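Local atomic coordinates of putative transcriptional regulator (MarR/EmrR family) (Acinetobacter sp. ADP1, PDB entry 3NRV), a protein that probably binds DNA as a dimeric winged-helix transcriptional regulator of the MarR/EmrR family. Residues F36-M40 / T41-I45; I136-K139 / K140-N143; S53-V57 / Q58-D62; Q105-Y108 / E109-D113. All coordinates share one frame; numbering follows the deposited sequence. Where two conformers were deposited one is given.

Contact 1 of 4, residues F36-M40 / T41-I45; sequences FGIGM and TEWRI
The turn from F36-M40 into T41-I45 starts an alpha-helix at G39, the N-cap, and its first hydrogen bonds are W43 N to G39 O (3.0 Å) and R44 N to M40 O (2.9 Å). Ahead of the cap, G37 leaves the preceding helix with positive phi, 70°. E42 reaches back over the cap: its CG stands beside its own backbone N (chi1 -72°), the chain then runs extended, and E42 OE1 takes the N-H of G39 N at 2.8 Å. The bond is nearly straight (164°) and uses the anti lone pair of OE1, the one facing away from OE2. This is the side-chain-to-backbone half of a capping box; the other half is missing because a glycine N-cap has no side chain. E42 OE1 also lies 3.4 Å from I38 CB, while OE2 forms a salt bridge with K81, so both carboxylate oxygens have partners. I38 turns its CD1 onto W43 CB at 3.9 Å. M40, a selenomethionine bent at chi2, also comes to the edge of the W43 ring: M40 SE lies 4.1 Å from W43 CD1 and near the ring plane, a Met-aromatic contact. The same SE packs on the CG of R44, whose guanidinium reaches L64 O and N22 of the second subunit. W43 itself stacks on Y32 of helix 13-36 and leans on A111 and A115 of helix 102-122, while T41, E42 and I45 pack against T74 of helix 68-80.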
loop_
_atom_site.group_PDB
_atom_site.type_symbol
_atom_site.label_atom_id
_atom_site.label_comp_id
_atom_site.label_asym_id
_atom_site.label_seq_id
_atom_site.Cartn_x
_atom_site.Cartn_y
_atom_site.Cartn_z
ATOM N N PHE C 36 15.101 -4.838 -10.379
ATOM C CA PHE C 36 14.321 -5.335 -11.514
ATOM C C PHE C 36 13.892 -4.243 -12.441
ATOM O O PHE C 36 13.262 -4.507 -13.457
ATOM C CB PHE C 36 13.077 -6.136 -11.046
ATOM C CG PHE C 36 13.437 -7.418 -10.384
ATOM C CD1 PHE C 36 13.909 -8.479 -11.139
ATOM C CD2 PHE C 36 13.377 -7.549 -9.012
ATOM C CE1 PHE C 36 14.290 -9.649 -10.542
ATOM C CE2 PHE C 36 13.769 -8.713 -8.404
ATOM C CZ PHE C 36 14.224 -9.775 -9.173
ATOM N N GLY C 37 14.197 -3.007 -12.080
ATOM C CA GLY C 37 13.821 -1.889 -12.917
ATOM C C GLY C 37 12.335 -1.581 -12.983
ATOM O O GLY C 37 11.890 -0.941 -13.928
ATOM N N ILE C 38 11.559 -2.026 -11.992
ATOM C CA ILE C 38 10.133 -1.672 -11.939
ATOM C C ILE C 38 9.810 -1.132 -10.551
ATOM O O ILE C 38 10.519 -1.421 -9.600
ATOM C CB ILE C 38 9.238 -2.905 -12.210
ATOM C CG1 ILE C 38 9.610 -4.041 -11.250
ATOM C CG2 ILE C 38 9.402 -3.378 -13.638
ATOM C CD1 ILE C 38 8.624 -5.195 -11.240
ATOM N N GLY C 39 8.752 -0.346 -10.428
ATOM C CA GLY C 39 8.329 0.143 -9.123
ATOM C C GLY C 39 7.527 -0.891 -8.348
ATOM O O GLY C 39 7.155 -1.944 -8.887
HETATM N N MSE C 40 7.258 -0.598 -7.078
HETATM C CA MSE C 40 6.504 -1.504 -6.208
HETATM C C MSE C 40 5.087 -1.716 -6.750
HETATM O O MSE C 40 4.543 -2.822 -6.741
HETATM C CB MSE C 40 6.458 -0.908 -4.778
HETATM C CG MSE C 40 5.437 -1.578 -3.815
HETATM SE SE MSE C 40 5.951 -3.491 -3.722
HETATM C CE MSE C 40 5.172 -3.979 -2.002
ATOM N N THR C 41 4.474 -0.647 -7.231
ATOM C CA THR C 41 3.106 -0.765 -7.726
ATOM C C THR C 41 3.033 -1.588 -9.013
ATOM O O THR C 41 2.123 -2.401 -9.198
ATOM C CB THR C 41 2.438 0.609 -7.876
ATOM O OG1 THR C 41 2.338 1.208 -6.575
ATOM C CG2 THR C 41 1.041 0.459 -8.485
ATOM N N GLU C 42 4.006 -1.402 -9.895
ATOM C CA GLU C 42 4.137 -2.298 -11.049
ATOM C C GLU C 42 4.222 -3.762 -10.614
ATOM O O GLU C 42 3.521 -4.626 -11.166
ATOM C CB GLU C 42 5.354 -1.896 -11.896
ATOM C CG GLU C 42 5.071 -0.587 -12.637
ATOM C CD GLU C 42 6.268 -0.025 -13.380
ATOM O OE1 GLU C 42 7.392 -0.079 -12.860
ATOM O OE2 GLU C 42 6.072 0.485 -14.493
ATOM N N TRP C 43 5.090 -4.040 -9.643
ATOM C CA TRP C 43 5.237 -5.402 -9.105
ATOM C C TRP C 43 3.912 -5.945 -8.528
ATOM O O TRP C 43 3.537 -7.079 -8.788
ATOM C CB TRP C 43 6.360 -5.489 -8.039
ATOM C CG TRP C 43 6.250 -6.768 -7.296
ATOM C CD1 TRP C 43 5.860 -6.951 -5.999
ATOM C CD2 TRP C 43 6.416 -8.077 -7.856
ATOM N NE1 TRP C 43 5.808 -8.302 -5.711
ATOM C CE2 TRP C 43 6.139 -9.007 -6.829
ATOM C CE3 TRP C 43 6.787 -8.544 -9.118
ATOM C CZ2 TRP C 43 6.234 -10.381 -7.033
ATOM C CZ3 TRP C 43 6.878 -9.912 -9.313
ATOM C CH2 TRP C 43 6.601 -10.810 -8.276
ATOM N N ARG C 44 3.205 -5.137 -7.741
ATOM C CA ARG C 44 1.941 -5.592 -7.162
ATOM C C ARG C 44 0.964 -6.039 -8.253
ATOM O O ARG C 44 0.275 -7.053 -8.134
ATOM C CB ARG C 44 1.308 -4.491 -6.280
ATOM C CG ARG C 44 2.173 -4.103 -5.048
ATOM C CD ARG C 44 1.503 -2.995 -4.210
ATOM N NE ARG C 44 0.269 -3.498 -3.588
ATOM C CZ ARG C 44 -0.735 -2.735 -3.147
ATOM N NH1 ARG C 44 -0.675 -1.420 -3.272
ATOM N NH2 ARG C 44 -1.806 -3.299 -2.583
ATOM N N ILE C 45 0.913 -5.282 -9.336
ATOM C CA ILE C 45 -0.001 -5.620 -10.411
ATOM C C ILE C 45 0.439 -6.871 -11.187
ATOM O O ILE C 45 -0.370 -7.742 -11.478
ATOM C CB ILE C 45 -0.189 -4.430 -11.355
ATOM C CG1 ILE C 45 -1.038 -3.379 -10.629
ATOM C CG2 ILE C 45 -0.874 -4.878 -12.626
ATOM C CD1 ILE C 45 -1.108 -2.035 -11.333
#

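Contact 2 of 4, residues I136-K139 / K140-N143; sequences ILLK and KLRN
The guanidinium of R142 lies back along its own helix, with K139 CA 3.3 Å above one face, displaced toward the rim, and with L138 O over the same face. The contact is one turn of alpha-helix 128-146, whose L137, K140 and L141 side meets the second subunit, consistent with the helical dimer interface of MarR proteins. The bend at chi3 (66°) folds the arginine back in this way. At the edge of the group, K139 CE and K139 NZ are each modelled 3.0 Å from R142 NH2, crowding that is doubtful, the more so because R142 was deposited in two conformers. The backbone bonds are regular: K140 N donates to I136 O and L141 N to L137 O, both at 2.9 Å, and R142 N and N143 N bond likewise to L138 O and K139 O. L138 CD2 and L141 CD1 touch loosely at 4.3 Å. L137 and L141 pack on F126 of the second subunit; K140 makes a cation-pi contact with the same ring, and its NZ bonds to E125 O there. N143 CG comes to 3.2 Å from K139 O, the carbonyl oxygen that also accepts N143 N.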
loop_
_atom_site.group_PDB
_atom_site.type_symbol
_atom_site.label_atom_id
_atom_site.label_comp_id
_atom_site.label_asym_id
_atom_site.label_seq_id
_atom_site.Cartn_x
_atom_site.Cartn_y
_atom_site.Cartn_z
ATOM N N ILE C 136 -5.662 -13.819 10.398
ATOM C CA ILE C 136 -7.029 -13.771 10.884
ATOM C C ILE C 136 -7.439 -12.347 11.273
ATOM O O ILE C 136 -8.510 -11.870 10.891
ATOM C CB ILE C 136 -7.226 -14.749 12.076
ATOM C CG1 ILE C 136 -7.228 -16.191 11.549
ATOM C CG2 ILE C 136 -8.529 -14.432 12.820
ATOM C CD1 ILE C 136 -6.902 -17.245 12.620
ATOM N N LEU C 137 -6.583 -11.662 12.019
ATOM C CA LEU C 137 -6.910 -10.300 12.452
ATOM C C LEU C 137 -6.979 -9.316 11.275
ATOM O O LEU C 137 -7.853 -8.465 11.243
ATOM C CB LEU C 137 -5.929 -9.800 13.518
ATOM C CG LEU C 137 -5.977 -10.599 14.831
ATOM C CD1 LEU C 137 -4.914 -10.093 15.819
ATOM C CD2 LEU C 137 -7.355 -10.524 15.448
ATOM N N LEU C 138 -6.084 -9.443 10.303
ATOM C CA LEU C 138 -6.154 -8.579 9.119
ATOM C C LEU C 138 -7.459 -8.808 8.354
ATOM O O LEU C 138 -8.083 -7.875 7.851
ATOM C CB LEU C 138 -4.951 -8.790 8.198
ATOM C CG LEU C 138 -3.576 -8.471 8.822
ATOM C CD1 LEU C 138 -2.433 -8.743 7.849
ATOM C CD2 LEU C 138 -3.523 -7.042 9.336
ATOM N N LYS C 139 -7.876 -10.060 8.274
ATOM C CA LYS C 139 -9.108 -10.364 7.568
ATOM C C LYS C 139 -10.318 -9.810 8.325
ATOM O O LYS C 139 -11.245 -9.256 7.718
ATOM C CB LYS C 139 -9.233 -11.866 7.315
ATOM C CG LYS C 139 -10.495 -12.223 6.552
ATOM C CD LYS C 139 -10.469 -13.681 6.105
ATOM C CE LYS C 139 -9.629 -13.873 4.850
ATOM N NZ LYS C 139 -10.206 -13.135 3.695
ATOM N N LYS C 140 -10.302 -9.917 9.651
ATOM C CA LYS C 140 -11.334 -9.238 10.451
ATOM C C LYS C 140 -11.377 -7.733 10.180
ATOM O O LYS C 140 -12.457 -7.151 10.025
ATOM C CB LYS C 140 -11.147 -9.480 11.949
ATOM C CG LYS C 140 -11.695 -10.807 12.429
ATOM C CD LYS C 140 -11.641 -10.925 13.945
ATOM C CE LYS C 140 -12.459 -9.831 14.625
ATOM N NZ LYS C 140 -13.365 -10.374 15.675
ATOM N N LEU C 141 -10.211 -7.091 10.146
ATOM C CA LEU C 141 -10.160 -5.659 9.803
ATOM C C LEU C 141 -10.719 -5.369 8.407
ATOM O O LEU C 141 -11.492 -4.428 8.219
ATOM C CB LEU C 141 -8.730 -5.122 9.906
ATOM C CG LEU C 141 -8.169 -5.120 11.320
ATOM C CD1 LEU C 141 -6.671 -4.859 11.335
ATOM C CD2 LEU C 141 -8.933 -4.088 12.160
ATOM N N ARG C 142 -10.315 -6.209 7.460
ATOM C CA ARG C 142 -10.706 -6.160 6.054
ATOM C C ARG C 142 -12.231 -6.297 5.864
ATOM O O ARG C 142 -12.824 -5.694 4.961
ATOM C CB ARG C 142 -9.944 -7.286 5.342
ATOM C CG ARG C 142 -10.064 -7.375 3.837
ATOM C CD ARG C 142 -8.867 -8.156 3.239
ATOM N NE ARG C 142 -8.822 -9.578 3.614
ATOM C CZ ARG C 142 -7.844 -10.156 4.315
ATOM N NH1 ARG C 142 -6.783 -9.468 4.748
ATOM N NH2 ARG C 142 -7.921 -11.449 4.584
ATOM N N ASN C 143 -12.856 -7.092 6.726
ATOM C CA ASN C 143 -14.309 -7.292 6.746
ATOM C C ASN C 143 -15.045 -6.080 7.297
ATOM O O ASN C 143 -16.084 -5.687 6.785
ATOM C CB ASN C 143 -14.667 -8.553 7.560
ATOM C CG ASN C 143 -14.315 -9.823 6.822
ATOM O OD1 ASN C 143 -14.110 -9.801 5.611
ATOM N ND2 ASN C 143 -14.234 -10.938 7.542
#

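Contact 3 of 4, residues S53-V57 / Q58-D62; sequences SDCSV and QKISD. With SO4 (sulfate ion), chain N.
K59 runs back from its helix along S53-V57 with every side-chain torsion near 180°, and this full extension carries its amine to the start of the loop. K59 CB sits 3.6 Å from S56 OG; K59 CD comes to 3.5 Å from D54 O; K59 CE passes S53 O at 3.7 Å. At the tip, K59 NZ donates to S53 O at 2.9 Å, in the carbonyl plane, and makes a salt bridge, whose hydrogen bond is weak, to D54 OD2 at 3.3 Å, where the aspartate is poorly ordered. The root of the same lysine is fixed by the cap: S56, the N-cap residue, has OG between its backbone N and carbonyl carbon (chi1 55°), from where it accepts K59 N at 3.0 Å and 165°. A sulfate, probably from the crystallisation liquor, lies by D54 N and is also bonded by R94 and H89; its modelled distance to D54 N is too short to be trusted. On the inner side C55 CB meets I60 CG1 at 3.9 Å. Both reach L49 of helix 40-51, I60 and V57 rest on V71 of helix 68-80, and the C55 backbone is hydrogen-bonded to I98 of strand 97-100.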
loop_
_atom_site.group_PDB
_atom_site.type_symbol
_atom_site.label_atom_id
_atom_site.label_comp_id
_atom_site.label_asym_id
_atom_site.label_seq_id
_atom_site.Cartn_x
_atom_site.Cartn_y
_atom_site.Cartn_z
ATOM N N SER C 53 -7.343 -14.922 -13.227
ATOM C CA SER C 53 -7.903 -14.926 -14.558
ATOM C C SER C 53 -8.848 -13.739 -14.707
ATOM O O SER C 53 -9.388 -13.225 -13.711
ATOM C CB SER C 53 -8.645 -16.245 -14.798
ATOM O OG SER C 53 -9.096 -16.800 -13.570
ATOM N N ASP C 54 -9.036 -13.326 -15.959
ATOM C CA ASP C 54 -9.923 -12.238 -16.320
ATOM C C ASP C 54 -9.702 -11.026 -15.434
ATOM O O ASP C 54 -10.634 -10.526 -14.790
ATOM C CB ASP C 54 -11.388 -12.690 -16.303
ATOM C CG ASP C 54 -11.669 -13.746 -15.251
ATOM O OD1 ASP C 54 -11.751 -14.936 -15.615
ATOM O OD2 ASP C 54 -11.820 -13.396 -14.062
ATOM N N CYS C 55 -8.460 -10.550 -15.400
ATOM C CA CYS C 55 -8.161 -9.330 -14.674
ATOM C C CYS C 55 -8.541 -8.106 -15.485
ATOM O O CYS C 55 -7.807 -7.697 -16.377
ATOM C CB CYS C 55 -6.680 -9.282 -14.308
ATOM S SG CYS C 55 -6.356 -10.478 -13.011
ATOM N N SER C 56 -9.698 -7.538 -15.173
ATOM C CA SER C 56 -10.035 -6.206 -15.652
ATOM C C SER C 56 -9.371 -5.218 -14.714
ATOM O O SER C 56 -8.864 -5.604 -13.660
ATOM C CB SER C 56 -11.546 -6.002 -15.555
ATOM O OG SER C 56 -11.948 -6.254 -14.218
ATOM N N VAL C 57 -9.401 -3.938 -15.068
ATOM C CA VAL C 57 -8.928 -2.907 -14.155
ATOM C C VAL C 57 -9.725 -2.955 -12.862
ATOM O O VAL C 57 -9.164 -2.799 -11.770
ATOM C CB VAL C 57 -8.997 -1.510 -14.810
ATOM C CG1 VAL C 57 -8.763 -0.417 -13.799
ATOM C CG2 VAL C 57 -7.985 -1.428 -15.942
ATOM N N GLN C 58 -11.039 -3.177 -12.971
ATOM C CA GLN C 58 -11.878 -3.307 -11.776
ATOM C C GLN C 58 -11.383 -4.419 -10.840
ATOM O O GLN C 58 -11.250 -4.228 -9.637
ATOM C CB GLN C 58 -13.333 -3.613 -12.154
ATOM C CG GLN C 58 -14.261 -3.733 -10.949
ATOM C CD GLN C 58 -14.432 -2.417 -10.215
ATOM O OE1 GLN C 58 -13.986 -2.256 -9.072
ATOM N NE2 GLN C 58 -15.077 -1.461 -10.869
ATOM N N LYS C 59 -11.150 -5.599 -11.394
ATOM C CA LYS C 59 -10.706 -6.718 -10.563
ATOM C C LYS C 59 -9.343 -6.450 -9.895
ATOM O O LYS C 59 -9.144 -6.784 -8.724
ATOM C CB LYS C 59 -10.680 -8.027 -11.362
ATOM C CG LYS C 59 -10.239 -9.222 -10.524
ATOM C CD LYS C 59 -10.413 -10.538 -11.275
ATOM C CE LYS C 59 -10.028 -11.727 -10.405
ATOM N NZ LYS C 59 -10.455 -13.016 -11.044
ATOM N N ILE C 60 -8.417 -5.828 -10.628
ATOM C CA ILE C 60 -7.098 -5.528 -10.055
ATOM C C ILE C 60 -7.251 -4.520 -8.905
ATOM O O ILE C 60 -6.666 -4.679 -7.830
ATOM C CB ILE C 60 -6.105 -5.020 -11.142
ATOM C CG1 ILE C 60 -5.864 -6.101 -12.203
ATOM C CG2 ILE C 60 -4.779 -4.575 -10.529
ATOM C CD1 ILE C 60 -5.311 -5.535 -13.511
ATOM N N SER C 61 -8.079 -3.501 -9.119
ATOM C CA SER C 61 -8.355 -2.512 -8.076
ATOM C C SER C 61 -9.002 -3.134 -6.836
ATOM O O SER C 61 -8.639 -2.815 -5.697
ATOM C CB SER C 61 -9.247 -1.384 -8.644
ATOM O OG SER C 61 -9.618 -0.464 -7.637
ATOM N N ASP C 62 -9.960 -4.025 -7.060
ATOM C CA ASP C 62 -10.651 -4.684 -5.962
ATOM C C ASP C 62 -9.654 -5.472 -5.127
ATOM O O ASP C 62 -9.712 -5.455 -3.893
ATOM C CB ASP C 62 -11.732 -5.632 -6.482
ATOM C CG ASP C 62 -12.936 -4.895 -7.039
ATOM O OD1 ASP C 62 -13.051 -3.672 -6.797
ATOM O OD2 ASP C 62 -13.768 -5.542 -7.719
HETATM S S SO4 N . -7.556 -14.299 -18.902
HETATM O O1 SO4 N . -7.635 -13.412 -20.068
HETATM O O2 SO4 N . -7.482 -13.519 -17.670
HETATM O O3 SO4 N . -8.717 -15.185 -18.865
HETATM O O4 SO4 N . -6.355 -15.129 -18.999
#

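Contact 4 of 4, residues Q105-Y108 / E109-D113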
loop_
_atom_site.group_PDB
_atom_site.type_symbol
_atom_site.label_atom_id
_atom_site.label_comp_id
_atom_site.label_asym_id
_atom_site.label_seq_id
_atom_site.Cartn_x
_atom_site.Cartn_y
_atom_site.Cartn_z
ATOM N N GLN C 105 5.647 -12.559 -17.889
ATOM C CA GLN C 105 5.686 -13.848 -17.198
ATOM C C GLN C 105 7.117 -14.181 -16.734
ATOM O O GLN C 105 7.313 -14.733 -15.660
ATOM C CB GLN C 105 5.132 -14.965 -18.100
ATOM C CG GLN C 105 3.634 -14.832 -18.384
ATOM C CD GLN C 105 3.101 -15.864 -19.373
ATOM O OE1 GLN C 105 3.858 -16.485 -20.109
ATOM N NE2 GLN C 105 1.784 -16.029 -19.402
ATOM N N GLU C 106 8.105 -13.867 -17.564
ATOM C CA GLU C 106 9.520 -14.118 -17.207
ATOM C C GLU C 106 9.901 -13.230 -16.024
ATOM O O GLU C 106 10.542 -13.676 -15.076
ATOM C CB GLU C 106 10.437 -13.790 -18.378
ATOM C CG GLU C 106 10.321 -14.726 -19.572
ATOM C CD GLU C 106 10.993 -14.134 -20.801
ATOM O OE1 GLU C 106 11.300 -12.934 -20.780
ATOM O OE2 GLU C 106 11.199 -14.848 -21.797
ATOM N N LEU C 107 9.481 -11.969 -16.080
ATOM C CA LEU C 107 9.728 -11.050 -14.969
ATOM C C LEU C 107 9.143 -11.631 -13.680
ATOM O O LEU C 107 9.818 -11.704 -12.636
ATOM C CB LEU C 107 9.138 -9.671 -15.272
ATOM C CG LEU C 107 9.239 -8.635 -14.144
ATOM C CD1 LEU C 107 10.694 -8.484 -13.677
ATOM C CD2 LEU C 107 8.673 -7.302 -14.595
ATOM N N TYR C 108 7.900 -12.097 -13.755
ATOM C CA TYR C 108 7.273 -12.652 -12.563
ATOM C C TYR C 108 8.074 -13.837 -12.034
ATOM O O TYR C 108 8.288 -13.982 -10.830
ATOM C CB TYR C 108 5.823 -13.075 -12.830
ATOM C CG TYR C 108 5.209 -13.693 -11.609
ATOM C CD1 TYR C 108 4.709 -12.904 -10.579
ATOM C CD2 TYR C 108 5.170 -15.079 -11.461
ATOM C CE1 TYR C 108 4.172 -13.481 -9.429
ATOM C CE2 TYR C 108 4.635 -15.664 -10.328
ATOM C CZ TYR C 108 4.134 -14.867 -9.320
ATOM O OH TYR C 108 3.603 -15.473 -8.208
ATOM N N GLU C 109 8.499 -14.691 -12.959
ATOM C CA GLU C 109 9.267 -15.880 -12.633
ATOM C C GLU C 109 10.510 -15.483 -11.842
ATOM O O GLU C 109 10.762 -16.029 -10.778
ATOM C CB GLU C 109 9.657 -16.604 -13.928
ATOM C CG GLU C 109 10.490 -17.874 -13.741
ATOM C CD GLU C 109 10.934 -18.477 -15.082
ATOM O OE1 GLU C 109 10.528 -17.959 -16.156
ATOM O OE2 GLU C 109 11.694 -19.466 -15.063
ATOM N N VAL C 110 11.270 -14.510 -12.339
ATOM C CA VAL C 110 12.483 -14.109 -11.632
ATOM C C VAL C 110 12.255 -13.219 -10.397
ATOM O O VAL C 110 12.991 -13.331 -9.421
ATOM C CB VAL C 110 13.573 -13.504 -12.584
ATOM C CG1 VAL C 110 13.942 -14.506 -13.689
ATOM C CG2 VAL C 110 13.127 -12.167 -13.179
ATOM N N ALA C 111 11.261 -12.335 -10.424
ATOM C CA ALA C 111 11.064 -11.411 -9.299
ATOM C C ALA C 111 10.295 -12.048 -8.142
ATOM O O ALA C 111 10.371 -11.569 -7.008
ATOM C CB ALA C 111 10.361 -10.126 -9.748
ATOM N N SER C 112 9.546 -13.117 -8.415
ATOM C CA SER C 112 8.748 -13.726 -7.352
ATOM C C SER C 112 9.650 -14.316 -6.260
ATOM O O SER C 112 9.308 -14.283 -5.084
ATOM C CB SER C 112 7.761 -14.764 -7.907
ATOM O OG SER C 112 8.424 -15.755 -8.660
ATOM N N ASP C 113 10.827 -14.810 -6.637
ATOM C CA ASP C 113 11.776 -15.316 -5.639
ATOM C C ASP C 113 12.186 -14.234 -4.637
ATOM O O ASP C 113 12.310 -14.482 -3.439
ATOM C CB ASP C 113 13.022 -15.849 -6.327
ATOM C CG ASP C 113 12.702 -16.905 -7.353
ATOM O OD1 ASP C 113 11.909 -17.807 -7.027
ATOM O OD2 ASP C 113 13.232 -16.829 -8.479
#
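Y108 and E109 bury the most surface here, followed by L107, and each meets the next turn of the same helix in its own way. Y108 holds its CG anti to the backbone N (chi1 178°), and the phenol ring extends along the helix so that one face lies under S112. The CB of S112 stands 4.0 Å from the Y108 ring centroid and 16° off the normal, which makes it a CH-pi contact over the face, offset toward the rim. Y108 O takes S112 N at 2.9 Å and is also within 2.8 Å of S112 OG; the hydroxyl bond is less certain, because OG lies too close to another atom of the model. E109 stretches outward with an extended chain; its CB rests 3.3 Å from E106 O, and its OE1 passes E106 CA at 4.1 Å. L107 has chi2 at 54°, which turns CD1 along the helix to reach A111 CB at 4.3 Å and V110 CG2 at 4.4 Å. L107 O accepts A111 N at 2.7 Å, nearly in line with the C=O. The L107 side chain also touches F36, I38 and I46, whereas the Y108 hydroxyl makes weak hydrogen bonds to the backbone N of K6 and I7 of the second subunit. With L107, Y108, A111 and S112 buried and Q105, E106, E109 and V110 exposed, this is an amphipathic helix, 102-122, which follows the two-stranded wing (84-87 and 97-100) of the MarR-type winged-helix fold.

In the fold
Contact 1 touches both contact 3 and contact 4, and contact 2 touches none of the others. W43 CZ3 of contact 1 lies 3.5 Å from A111 CB of contact 4, and I45 CG1 lies 3.9 Å from I60 CG2 of contact 3. Contacts 3 and 4 do not meet, their nearest atoms being about 11 Å apart. Contact 2 lies across the chain's centre from contacts 1 and 4, its centre 26 Å from that of contact 1 and 29 Å from that of contact 4; its nearest approach is to contact 3, about 8 Å between nearest atoms. All four touch the second subunit. The sulfate belongs to contact 3, whose helix 57-64 probably forms the helix-turn-helix with helix 68-80.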